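Penicillin-binding protein PbpB (Mycobacterium tuberculosis, PDB 6KGU) makes cross-linked peptidoglycan from lipid intermediates, its penicillin-sensitive transpeptidase domain being acylated by aztreonam. Local coordinates at residues 268-273 against 495-500; 306-309 against 314-317; 322-327 against 473-478; 450-453 against 458-461. One frame throughout, in Å; residues are numbered along the deposited sequence.

Contact 1. Residues 268-273 against 495-500; sequences GSVNKI and WITFAG. With AZR (2-({[(1Z)-1-(2-amino-1,3-thiazol-4-yl)-2-oxo-2-{[(2S,3S)-1-oxo-3-(sulfoamino)butan-2-yl]amino}ethylidene]amino}oxy)-2-methylpropanoic acid), chain B.
V270 meets T497 side chain to side chain, and the course of the valine shows how the turn carrying the nucleophile rests on the central sheet. Its CB lies 3.8 Å from T497 OG1. One step further, V270 CG1 comes to 3.1 Å from T497 OG1, tight for a methyl against a hydroxyl, and 3.7 Å from T497 CB. The other branch, V270 CG2, stays 3.5 Å from the same T497 OG1, so both methyls straddle one oxygen. That oxygen is brought forward by chi1 of T497 at 50°, which sets OG1 between the backbone N and the carbonyl carbon. The V270 side chain also touches M393 of helix 390-401. One residue earlier, S269 OG is bonded covalently to AZR C20 at 1.5 Å, while S269 N donates to AZR O9 over 2.7 Å in a rather bent bond (135°). K272, one turn beyond the serine, sends NZ to N326 OD1. The acylated S269 is consistent with its role as the acyl-ester serine of relatives. A short 3-10 turn running into helix 272-281 beside a central antiparallel sheet fits the SxxK motif of penicillin-recognising transpeptidases.

Contact 2. Residues 306-309 against 314-317; sequences DAWE and PYTT
W308 and Y315 are joined where the indole N-H reaches the phenol oxygen, with W308 NE1 donating to Y315 OH over 3.0 Å. The hydroxyl sits at the edge of the indole, only 5° out of its plane, although the N-H points somewhat to one side of it (144°). Next to this bond the rings make apolar contact, W308 CZ2 lying 3.9 Å from Y315 CZ. The two side chains run past one another in opposite directions rather than stacking. D306 CB lies 4.2 Å above one face of the W308 indole, offset toward the rim. In the next shell, H310 meets W308 with its ring and packs edge-to-face with Y315, while D306 OD2 binds H310 NE2. K323 of helix 317-323 touches both aromatic side chains, and Y315 further rests on V320, V293 and Q560. A307, next to W308 in the chain, touches the bound drug. Chemically, the contact satisfies the polar N-H of a partly exposed tryptophan and uses the hydroxyl of the buried Y315 as acceptor, pinning the loop after strand 302-305 to the chain just ahead of helix 317-323.

Contact 3. Residues 322-327 against 473-478; sequences GKSSNV and AGKTGT. With AZR (2-({[(1Z)-1-(2-amino-1,3-thiazol-4-yl)-2-oxo-2-{[(2S,3S)-1-oxo-3-(sulfoamino)butan-2-yl]amino}ethylidene]amino}oxy)-2-methylpropanoic acid), chain B.
S324 and K475 join two signatures of the penicillin-recognising active site, S324 opening a sequence that matches SxN and K475 one that matches KTG. K475 NZ donates to S324 OG over 2.8 Å. The serine oxygen also accepts AZR N12 at 2.9 Å and a bond from K272 NZ; with three nitrogens sharing one oxygen, the bonds are unlikely all to be ideal. K475 leaves its strand with a chain bent at chi2 and chi4, which turns NZ back to bond T476 O at 2.9 Å, tilted 22° from that carbonyl plane. A water accepts from K475 NZ as well, and its links to G322 O and T476 OG1 are weak. K475 NZ lies 2.9 Å from AZR O33, an oxygen of the sulfoamino group; T476 OG1 donates to the same AZR O33 over 2.6 Å, and T478 OG1 to AZR O34. N326 ND2 reaches AZR O10 in a nearly straight bond (175°) whose length, 2.5 Å, is doubtfully short. Through its backbone, T478 N gives AZR O9 a 3.0 Å bond, completing with S269 N an oxyanion hole, while T478 O takes AZR N13 at 2.9 Å. Strand 473-483 lies between strands 493-502 and 488-490 in the antiparallel sheet, and S324 sits at the break between helices 317-323 and 326-336, facing it across the cleft.

Contact 4. Residues 450-453 against 458-461; sequences VQRD and QQGT. With AZR (2-({[(1Z)-1-(2-amino-1,3-thiazol-4-yl)-2-oxo-2-{[(2S,3S)-1-oxo-3-(sulfoamino)butan-2-yl]amino}ethylidene]amino}oxy)-2-methylpropanoic acid), chain B.
Q451 and G460 tie together two irregular segments that run in roughly opposite directions and are separated by only four residues. G460 N donates to Q451 O over 3.0 Å, and the CA atoms of D453 and Q459 come within 4.6 Å of each other. Neither segment is a regular strand, and the other three bonds across the gap all employ a side chain against the backbone. D453 points its CB toward the opposite segment, with CG anti to the backbone N (chi1 -178°). The OD2 of D453 accepts Q458 N at 2.6 Å through the anti lone pair, the one turned away from OD1. In return, D453 N donates a hydrogen bond to Q459 OE1 over 2.7 Å, almost straight (169°) and on a lone pair in the carbonyl plane. That oxygen also stands close to D453 O, another acceptor, and R452 CG packs against it. Q451, extended beyond CG, runs alongside the Q458 side chain, and its NE2 bonds Q458 O at 2.9 Å, the acceptor lying close to the Q451 amide plane (8° out). Q451 NE2 has a second partner in L557 O. The far end of Q458 leads elsewhere, OE1 to L559 N and NE2 to Q560 O, which anchors the loop to the C-terminal residues. At the other end T461 reaches the pocket, its OG1 3.7 Å from AZR O33. The result is a hairpin-like surface loop between helix 436-445 and strand 473-483, closed by glutamine and aspartate side chains in place of a regular ladder, of which T461 lines the antibiotic pocket.

The four contacts lie around the aztreonam pocket, and contact 1 holds the acylated serine. Contacts 1 and 3, with centres 7 Å apart, share the sheet: T497 O accepts G477 N at 2.8 Å between neighbouring strands. Contact 2 lies 10 Å, centre to centre, from contact 3, and D306 joins them, its OD2 2.7 Å from S325 OG and its OD1 2.8 Å from V327 N, at the start of the helix that carries N326. Contact 4 meets contact 3 through T461 OG1, 2.5 Å from T476 OG1, and through K323 NZ, 2.9 Å from Q459 O. Contacts 2 and 4 do not touch each other, their nearest atoms being about 6 Å apart, yet both supply pocket residues around the drug.

Contact 1. Residues 268-273 against 495-500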
# COMPACT_ATOMS: atom_id res chain seq x y z
N GLY A 268 -11.13 -6.96 -2.39
CA GLY A 268 -11.66 -7.22 -3.72
C GLY A 268 -10.54 -7.58 -4.68
O GLY A 268 -9.57 -8.24 -4.31
N SER A 269 -10.64 -7.08 -5.92
CA SER A 269 -9.87 -7.64 -7.04
C SER A 269 -8.37 -7.38 -6.98
O SER A 269 -7.62 -8.03 -7.73
CB SER A 269 -10.41 -7.10 -8.37
OG SER A 269 -11.68 -7.67 -8.66
N VAL A 270 -7.88 -6.45 -6.15
CA VAL A 270 -6.43 -6.33 -6.06
C VAL A 270 -5.83 -7.60 -5.50
O VAL A 270 -4.66 -7.89 -5.74
CB VAL A 270 -5.95 -5.11 -5.24
CG1 VAL A 270 -6.15 -3.84 -6.03
CG2 VAL A 270 -6.62 -5.06 -3.85
N ASN A 271 -6.63 -8.38 -4.77
CA ASN A 271 -6.14 -9.65 -4.27
C ASN A 271 -5.87 -10.68 -5.37
O ASN A 271 -5.27 -11.72 -5.08
CB ASN A 271 -7.13 -10.24 -3.25
CG ASN A 271 -6.44 -11.18 -2.28
OD1 ASN A 271 -5.41 -10.83 -1.72
ND2 ASN A 271 -6.97 -12.39 -2.12
N LYS A 272 -6.31 -10.42 -6.60
CA LYS A 272 -6.16 -11.42 -7.65
C LYS A 272 -4.70 -11.69 -7.99
O LYS A 272 -4.39 -12.71 -8.60
CB LYS A 272 -6.94 -11.01 -8.90
CG LYS A 272 -8.47 -11.09 -8.69
CD LYS A 272 -9.24 -10.76 -9.97
CE LYS A 272 -10.75 -10.68 -9.72
NZ LYS A 272 -11.50 -10.32 -10.98
N ILE A 273 -3.79 -10.81 -7.56
CA ILE A 273 -2.36 -11.09 -7.70
C ILE A 273 -2.01 -12.46 -7.11
O ILE A 273 -1.13 -13.16 -7.63
CB ILE A 273 -1.53 -9.96 -7.07
CG1 ILE A 273 -0.05 -10.14 -7.42
CG2 ILE A 273 -1.74 -9.91 -5.54
CD1 ILE A 273 0.84 -9.05 -6.87
N TRP A 495 -14.93 0.21 -1.54
CA TRP A 495 -13.51 0.49 -1.42
C TRP A 495 -12.90 0.36 -2.81
O TRP A 495 -12.98 -0.72 -3.41
CB TRP A 495 -12.79 -0.47 -0.48
CG TRP A 495 -12.93 -0.18 0.93
CD1 TRP A 495 -12.59 0.98 1.60
CD2 TRP A 495 -13.44 -1.07 1.91
NE1 TRP A 495 -12.89 0.86 2.93
CE2 TRP A 495 -13.40 -0.39 3.16
CE3 TRP A 495 -13.94 -2.38 1.86
CZ2 TRP A 495 -13.84 -0.98 4.34
CZ3 TRP A 495 -14.36 -2.97 3.04
CH2 TRP A 495 -14.31 -2.27 4.27
N ILE A 496 -12.28 1.43 -3.29
CA ILE A 496 -11.55 1.45 -4.55
C ILE A 496 -10.07 1.33 -4.24
O ILE A 496 -9.54 2.09 -3.41
CB ILE A 496 -11.85 2.74 -5.33
CG1 ILE A 496 -13.36 2.90 -5.52
CG2 ILE A 496 -11.03 2.80 -6.64
CD1 ILE A 496 -14.07 1.72 -6.05
N THR A 497 -9.38 0.42 -4.92
CA THR A 497 -7.95 0.21 -4.76
C THR A 497 -7.27 0.21 -6.11
O THR A 497 -7.88 -0.09 -7.14
CB THR A 497 -7.65 -1.12 -4.06
OG1 THR A 497 -8.37 -2.18 -4.70
CG2 THR A 497 -8.05 -1.05 -2.58
N PHE A 498 -5.99 0.57 -6.10
CA PHE A 498 -5.09 0.32 -7.21
C PHE A 498 -3.73 -0.01 -6.62
O PHE A 498 -3.30 0.63 -5.66
CB PHE A 498 -4.96 1.51 -8.19
CG PHE A 498 -4.29 1.14 -9.52
CD1 PHE A 498 -2.91 1.09 -9.65
CD2 PHE A 498 -5.06 0.80 -10.63
CE1 PHE A 498 -2.31 0.73 -10.85
CE2 PHE A 498 -4.46 0.42 -11.83
CZ PHE A 498 -3.08 0.39 -11.94
N ALA A 499 -3.08 -1.02 -7.17
CA ALA A 499 -1.70 -1.31 -6.80
C ALA A 499 -0.94 -1.54 -8.10
O ALA A 499 -1.43 -2.25 -8.97
CB ALA A 499 -1.59 -2.54 -5.89
N GLY A 500 0.22 -0.92 -8.23
CA GLY A 500 0.96 -1.08 -9.47
C GLY A 500 2.46 -1.00 -9.24
O GLY A 500 2.94 -0.71 -8.14
C7 AZR B . -15.35 -6.04 -10.91
S8 AZR B . -15.19 -8.45 -2.79
O9 AZR B . -12.47 -5.84 -7.47
O10 AZR B . -16.28 -8.58 -7.87
O11 AZR B . -18.06 -5.99 -7.66
N12 AZR B . -12.91 -5.74 -10.60
N13 AZR B . -15.11 -6.63 -7.74
N14 AZR B . -17.84 -6.28 -6.28
N15 AZR B . -17.00 -6.82 -3.65
N16 AZR B . -16.77 -6.84 -1.31
S17 AZR B . -12.32 -4.34 -11.07
C18 AZR B . -14.21 -5.83 -9.92
C19 AZR B . -14.16 -6.91 -8.82
C20 AZR B . -12.76 -6.77 -8.17
C21 AZR B . -16.04 -7.51 -7.32
C22 AZR B . -16.82 -7.04 -6.14
C23 AZR B . -19.14 -5.11 -7.88
C24 AZR B . -16.41 -7.42 -4.76
C25 AZR B . -15.43 -8.32 -4.49
C26 AZR B . -16.45 -7.26 -2.54
C27 AZR B . -18.69 -3.76 -7.36
C28 AZR B . -19.48 -5.05 -9.36
C29 AZR B . -20.34 -5.63 -7.09
O30 AZR B . -20.43 -6.77 -6.69
O31 AZR B . -21.26 -4.73 -6.93
O32 AZR B . -13.06 -3.89 -12.19
O33 AZR B . -10.89 -4.64 -11.63
O34 AZR B . -12.14 -3.52 -9.92

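Contact 2. Residues 306-309 against 314-317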
# COMPACT_ATOMS: atom_id res chain seq x y z
N ASP A 306 -19.66 -12.31 -13.05
CA ASP A 306 -18.76 -11.23 -13.40
C ASP A 306 -19.48 -9.89 -13.32
O ASP A 306 -20.71 -9.82 -13.28
CB ASP A 306 -18.17 -11.48 -14.79
CG ASP A 306 -17.00 -12.47 -14.76
OD1 ASP A 306 -16.51 -12.80 -13.65
OD2 ASP A 306 -16.55 -12.90 -15.84
N ALA A 307 -18.71 -8.81 -13.28
CA ALA A 307 -19.31 -7.49 -13.12
C ALA A 307 -19.96 -6.96 -14.39
O ALA A 307 -20.45 -5.83 -14.40
CB ALA A 307 -18.26 -6.48 -12.63
N TRP A 308 -19.94 -7.74 -15.47
CA TRP A 308 -20.64 -7.39 -16.70
C TRP A 308 -21.31 -8.66 -17.20
O TRP A 308 -20.84 -9.76 -16.93
CB TRP A 308 -19.71 -6.77 -17.77
CG TRP A 308 -18.59 -7.67 -18.26
CD1 TRP A 308 -18.50 -8.28 -19.49
CD2 TRP A 308 -17.39 -8.03 -17.56
NE1 TRP A 308 -17.34 -9.01 -19.58
CE2 TRP A 308 -16.64 -8.87 -18.41
CE3 TRP A 308 -16.88 -7.72 -16.28
CZ2 TRP A 308 -15.40 -9.42 -18.02
CZ3 TRP A 308 -15.64 -8.27 -15.90
CH2 TRP A 308 -14.92 -9.11 -16.78
N GLU A 309 -22.44 -8.50 -17.88
CA GLU A 309 -23.15 -9.67 -18.37
C GLU A 309 -22.45 -10.17 -19.63
O GLU A 309 -22.11 -9.38 -20.51
CB GLU A 309 -24.63 -9.34 -18.64
CG GLU A 309 -25.61 -10.52 -18.38
CD GLU A 309 -25.76 -10.88 -16.90
OE1 GLU A 309 -25.52 -10.00 -16.05
OE2 GLU A 309 -26.14 -12.04 -16.59
N PRO A 314 -13.83 -16.17 -24.87
CA PRO A 314 -12.45 -16.68 -25.00
C PRO A 314 -11.41 -15.72 -24.43
O PRO A 314 -10.51 -15.25 -25.12
CB PRO A 314 -12.31 -16.86 -26.52
CG PRO A 314 -13.15 -15.70 -27.08
CD PRO A 314 -14.31 -15.54 -26.11
N TYR A 315 -11.56 -15.39 -23.14
CA TYR A 315 -10.53 -14.61 -22.47
C TYR A 315 -9.26 -15.44 -22.35
O TYR A 315 -9.31 -16.64 -22.05
CB TYR A 315 -10.99 -14.17 -21.07
CG TYR A 315 -12.24 -13.31 -21.06
CD1 TYR A 315 -12.45 -12.34 -22.04
CD2 TYR A 315 -13.21 -13.46 -20.07
CE1 TYR A 315 -13.60 -11.56 -22.04
CE2 TYR A 315 -14.36 -12.69 -20.07
CZ TYR A 315 -14.55 -11.74 -21.05
OH TYR A 315 -15.69 -10.98 -21.04
N THR A 316 -8.12 -14.82 -22.59
CA THR A 316 -6.88 -15.44 -22.19
C THR A 316 -6.72 -15.34 -20.68
O THR A 316 -7.44 -14.60 -20.00
CB THR A 316 -5.67 -14.79 -22.86
OG1 THR A 316 -5.64 -13.40 -22.51
CG2 THR A 316 -5.74 -14.95 -24.40
N THR A 317 -5.76 -16.09 -20.14
CA THR A 317 -5.38 -15.91 -18.75
C THR A 317 -5.01 -14.46 -18.48
O THR A 317 -5.46 -13.85 -17.50
CB THR A 317 -4.23 -16.86 -18.43
OG1 THR A 317 -4.73 -18.21 -18.48
CG2 THR A 317 -3.64 -16.59 -17.06

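Contact 3. Residues 322-327 against 473-478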
# COMPACT_ATOMS: atom_id res chain seq x y z
N GLY A 322 -6.65 -8.93 -16.72
CA GLY A 322 -6.73 -7.61 -17.32
C GLY A 322 -8.15 -7.04 -17.31
O GLY A 322 -8.33 -5.84 -17.10
N LYS A 323 -9.16 -7.90 -17.51
CA LYS A 323 -10.56 -7.48 -17.47
C LYS A 323 -11.20 -7.71 -16.11
O LYS A 323 -12.31 -7.22 -15.88
CB LYS A 323 -11.38 -8.22 -18.54
CG LYS A 323 -11.02 -7.80 -19.98
CD LYS A 323 -12.07 -8.19 -21.00
CE LYS A 323 -11.59 -7.88 -22.43
NZ LYS A 323 -11.39 -6.41 -22.67
N SER A 324 -10.52 -8.43 -15.22
CA SER A 324 -10.98 -8.73 -13.87
C SER A 324 -12.26 -9.58 -13.89
O SER A 324 -13.30 -9.21 -13.34
CB SER A 324 -11.18 -7.45 -13.05
OG SER A 324 -10.98 -7.69 -11.65
N SER A 325 -12.16 -10.74 -14.55
CA SER A 325 -13.23 -11.74 -14.51
C SER A 325 -13.12 -12.51 -13.20
O SER A 325 -12.12 -13.20 -12.96
CB SER A 325 -13.14 -12.68 -15.71
OG SER A 325 -14.03 -13.78 -15.55
N ASN A 326 -14.11 -12.34 -12.31
CA ASN A 326 -14.20 -13.16 -11.10
C ASN A 326 -14.35 -14.64 -11.46
O ASN A 326 -13.73 -15.50 -10.83
CB ASN A 326 -15.38 -12.74 -10.22
CG ASN A 326 -15.19 -11.37 -9.56
OD1 ASN A 326 -14.11 -10.79 -9.56
ND2 ASN A 326 -16.28 -10.85 -9.00
N VAL A 327 -15.21 -14.94 -12.44
CA VAL A 327 -15.42 -16.32 -12.85
C VAL A 327 -14.13 -16.93 -13.38
O VAL A 327 -13.75 -18.05 -13.01
CB VAL A 327 -16.55 -16.40 -13.89
CG1 VAL A 327 -16.62 -17.80 -14.50
CG2 VAL A 327 -17.90 -15.99 -13.25
N ALA A 473 2.39 -1.47 -14.88
CA ALA A 473 1.64 -2.69 -14.62
C ALA A 473 0.95 -2.55 -13.27
O ALA A 473 1.53 -2.00 -12.34
CB ALA A 473 2.57 -3.92 -14.60
N GLY A 474 -0.27 -3.07 -13.17
CA GLY A 474 -1.04 -2.91 -11.96
C GLY A 474 -2.34 -3.69 -11.97
O GLY A 474 -2.58 -4.54 -12.83
N LYS A 475 -3.19 -3.39 -10.98
CA LYS A 475 -4.47 -4.06 -10.83
C LYS A 475 -5.43 -3.13 -10.10
O LYS A 475 -5.06 -2.53 -9.08
CB LYS A 475 -4.33 -5.38 -10.06
CG LYS A 475 -5.63 -6.17 -9.92
CD LYS A 475 -6.06 -6.74 -11.27
CE LYS A 475 -7.45 -7.34 -11.22
NZ LYS A 475 -8.52 -6.30 -11.30
N THR A 476 -6.65 -3.03 -10.62
CA THR A 476 -7.75 -2.27 -10.05
C THR A 476 -8.52 -3.12 -9.05
O THR A 476 -8.55 -4.35 -9.15
CB THR A 476 -8.72 -1.82 -11.14
OG1 THR A 476 -8.93 -2.92 -12.04
CG2 THR A 476 -8.17 -0.60 -11.93
N GLY A 477 -9.16 -2.44 -8.08
CA GLY A 477 -10.10 -3.11 -7.20
C GLY A 477 -11.33 -2.27 -6.91
O GLY A 477 -11.24 -1.04 -6.75
N THR A 478 -12.49 -2.92 -6.85
CA THR A 478 -13.78 -2.30 -6.53
C THR A 478 -14.51 -3.29 -5.63
O THR A 478 -15.11 -4.25 -6.13
CB THR A 478 -14.60 -1.99 -7.79
OG1 THR A 478 -13.80 -1.26 -8.73
CG2 THR A 478 -15.86 -1.18 -7.44
C7 AZR B . -15.35 -6.04 -10.91
S8 AZR B . -15.19 -8.45 -2.79
O9 AZR B . -12.47 -5.84 -7.47
O10 AZR B . -16.28 -8.58 -7.87
O11 AZR B . -18.06 -5.99 -7.66
N12 AZR B . -12.91 -5.74 -10.60
N13 AZR B . -15.11 -6.63 -7.74
N14 AZR B . -17.84 -6.28 -6.28
N15 AZR B . -17.00 -6.82 -3.65
N16 AZR B . -16.77 -6.84 -1.31
S17 AZR B . -12.32 -4.34 -11.07
C18 AZR B . -14.21 -5.83 -9.92
C19 AZR B . -14.16 -6.91 -8.82
C20 AZR B . -12.76 -6.77 -8.17
C21 AZR B . -16.04 -7.51 -7.32
C22 AZR B . -16.82 -7.04 -6.14
C23 AZR B . -19.14 -5.11 -7.88
C24 AZR B . -16.41 -7.42 -4.76
C25 AZR B . -15.43 -8.32 -4.49
C26 AZR B . -16.45 -7.26 -2.54
C27 AZR B . -18.69 -3.76 -7.36
C28 AZR B . -19.48 -5.05 -9.36
C29 AZR B . -20.34 -5.63 -7.09
O30 AZR B . -20.43 -6.77 -6.69
O31 AZR B . -21.26 -4.73 -6.93
O32 AZR B . -13.06 -3.89 -12.19
O33 AZR B . -10.89 -4.64 -11.63
O34 AZR B . -12.14 -3.52 -9.92
O HOH W 1 -8.03 -5.65 -13.88

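Contact 4. Residues 450-453 against 458-461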
# COMPACT_ATOMS: atom_id res chain seq x y z
N VAL A 450 -3.57 -1.93 -17.73
CA VAL A 450 -3.46 -0.52 -18.10
C VAL A 450 -3.45 -0.33 -19.61
O VAL A 450 -3.23 0.79 -20.09
CB VAL A 450 -2.24 0.15 -17.46
CG1 VAL A 450 -2.27 -0.04 -15.95
CG2 VAL A 450 -0.95 -0.42 -18.05
N GLN A 451 -3.70 -1.39 -20.38
CA GLN A 451 -3.68 -1.29 -21.83
C GLN A 451 -4.98 -0.72 -22.35
O GLN A 451 -6.08 -1.12 -21.95
CB GLN A 451 -3.42 -2.65 -22.47
CG GLN A 451 -3.55 -2.66 -23.99
CD GLN A 451 -2.99 -3.92 -24.60
OE1 GLN A 451 -1.78 -4.13 -24.61
NE2 GLN A 451 -3.87 -4.79 -25.09
N ARG A 452 -4.86 0.22 -23.28
CA ARG A 452 -5.97 0.92 -23.89
C ARG A 452 -6.31 0.27 -25.23
O ARG A 452 -5.42 -0.16 -25.97
CB ARG A 452 -5.60 2.40 -24.08
CG ARG A 452 -6.77 3.34 -24.27
CD ARG A 452 -6.37 4.82 -24.25
NE ARG A 452 -6.30 5.40 -22.91
CZ ARG A 452 -7.36 5.61 -22.12
NH1 ARG A 452 -8.57 5.25 -22.52
NH2 ARG A 452 -7.21 6.15 -20.92
N ASP A 453 -7.61 0.16 -25.53
CA ASP A 453 -8.00 -0.33 -26.85
C ASP A 453 -9.25 0.40 -27.33
O ASP A 453 -10.33 0.25 -26.74
CB ASP A 453 -8.25 -1.85 -26.85
CG ASP A 453 -8.62 -2.38 -28.24
OD1 ASP A 453 -8.57 -1.59 -29.21
OD2 ASP A 453 -8.95 -3.58 -28.39
N GLN A 458 -9.40 -5.32 -26.51
CA GLN A 458 -8.15 -5.58 -25.80
C GLN A 458 -7.84 -4.51 -24.76
O GLN A 458 -6.67 -4.21 -24.51
CB GLN A 458 -6.97 -5.73 -26.76
CG GLN A 458 -7.20 -6.62 -27.98
CD GLN A 458 -7.67 -8.02 -27.62
OE1 GLN A 458 -7.41 -8.52 -26.52
NE2 GLN A 458 -8.38 -8.66 -28.54
N GLN A 459 -8.86 -3.95 -24.12
CA GLN A 459 -8.66 -2.93 -23.10
C GLN A 459 -8.82 -3.52 -21.71
O GLN A 459 -9.75 -4.30 -21.47
CB GLN A 459 -9.65 -1.78 -23.28
CG GLN A 459 -9.43 -0.61 -22.30
CD GLN A 459 -10.00 0.66 -22.85
OE1 GLN A 459 -9.55 1.14 -23.90
NE2 GLN A 459 -11.01 1.21 -22.19
N GLY A 460 -7.91 -3.16 -20.80
CA GLY A 460 -8.01 -3.55 -19.41
C GLY A 460 -8.95 -2.64 -18.63
O GLY A 460 -9.57 -1.72 -19.16
N THR A 461 -9.07 -2.94 -17.33
CA THR A 461 -9.95 -2.17 -16.46
C THR A 461 -9.38 -0.79 -16.10
O THR A 461 -10.15 0.07 -15.67
CB THR A 461 -10.24 -2.94 -15.17
OG1 THR A 461 -8.99 -3.28 -14.55
CG2 THR A 461 -11.06 -4.22 -15.44
C7 AZR B . -15.35 -6.04 -10.91
S8 AZR B . -15.19 -8.45 -2.79
O9 AZR B . -12.47 -5.84 -7.47
O10 AZR B . -16.28 -8.58 -7.87
O11 AZR B . -18.06 -5.99 -7.66
N12 AZR B . -12.91 -5.74 -10.60
N13 AZR B . -15.11 -6.63 -7.74
N14 AZR B . -17.84 -6.28 -6.28
N15 AZR B . -17.00 -6.82 -3.65
N16 AZR B . -16.77 -6.84 -1.31
S17 AZR B . -12.32 -4.34 -11.07
C18 AZR B . -14.21 -5.83 -9.92
C19 AZR B . -14.16 -6.91 -8.82
C20 AZR B . -12.76 -6.77 -8.17
C21 AZR B . -16.04 -7.51 -7.32
C22 AZR B . -16.82 -7.04 -6.14
C23 AZR B . -19.14 -5.11 -7.88
C24 AZR B . -16.41 -7.42 -4.76
C25 AZR B . -15.43 -8.32 -4.49
C26 AZR B . -16.45 -7.26 -2.54
C27 AZR B . -18.69 -3.76 -7.36
C28 AZR B . -19.48 -5.05 -9.36
C29 AZR B . -20.34 -5.63 -7.09
O30 AZR B . -20.43 -6.77 -6.69
O31 AZR B . -21.26 -4.73 -6.93
O32 AZR B . -13.06 -3.89 -12.19
O33 AZR B . -10.89 -4.64 -11.63
O34 AZR B . -12.14 -3.52 -9.92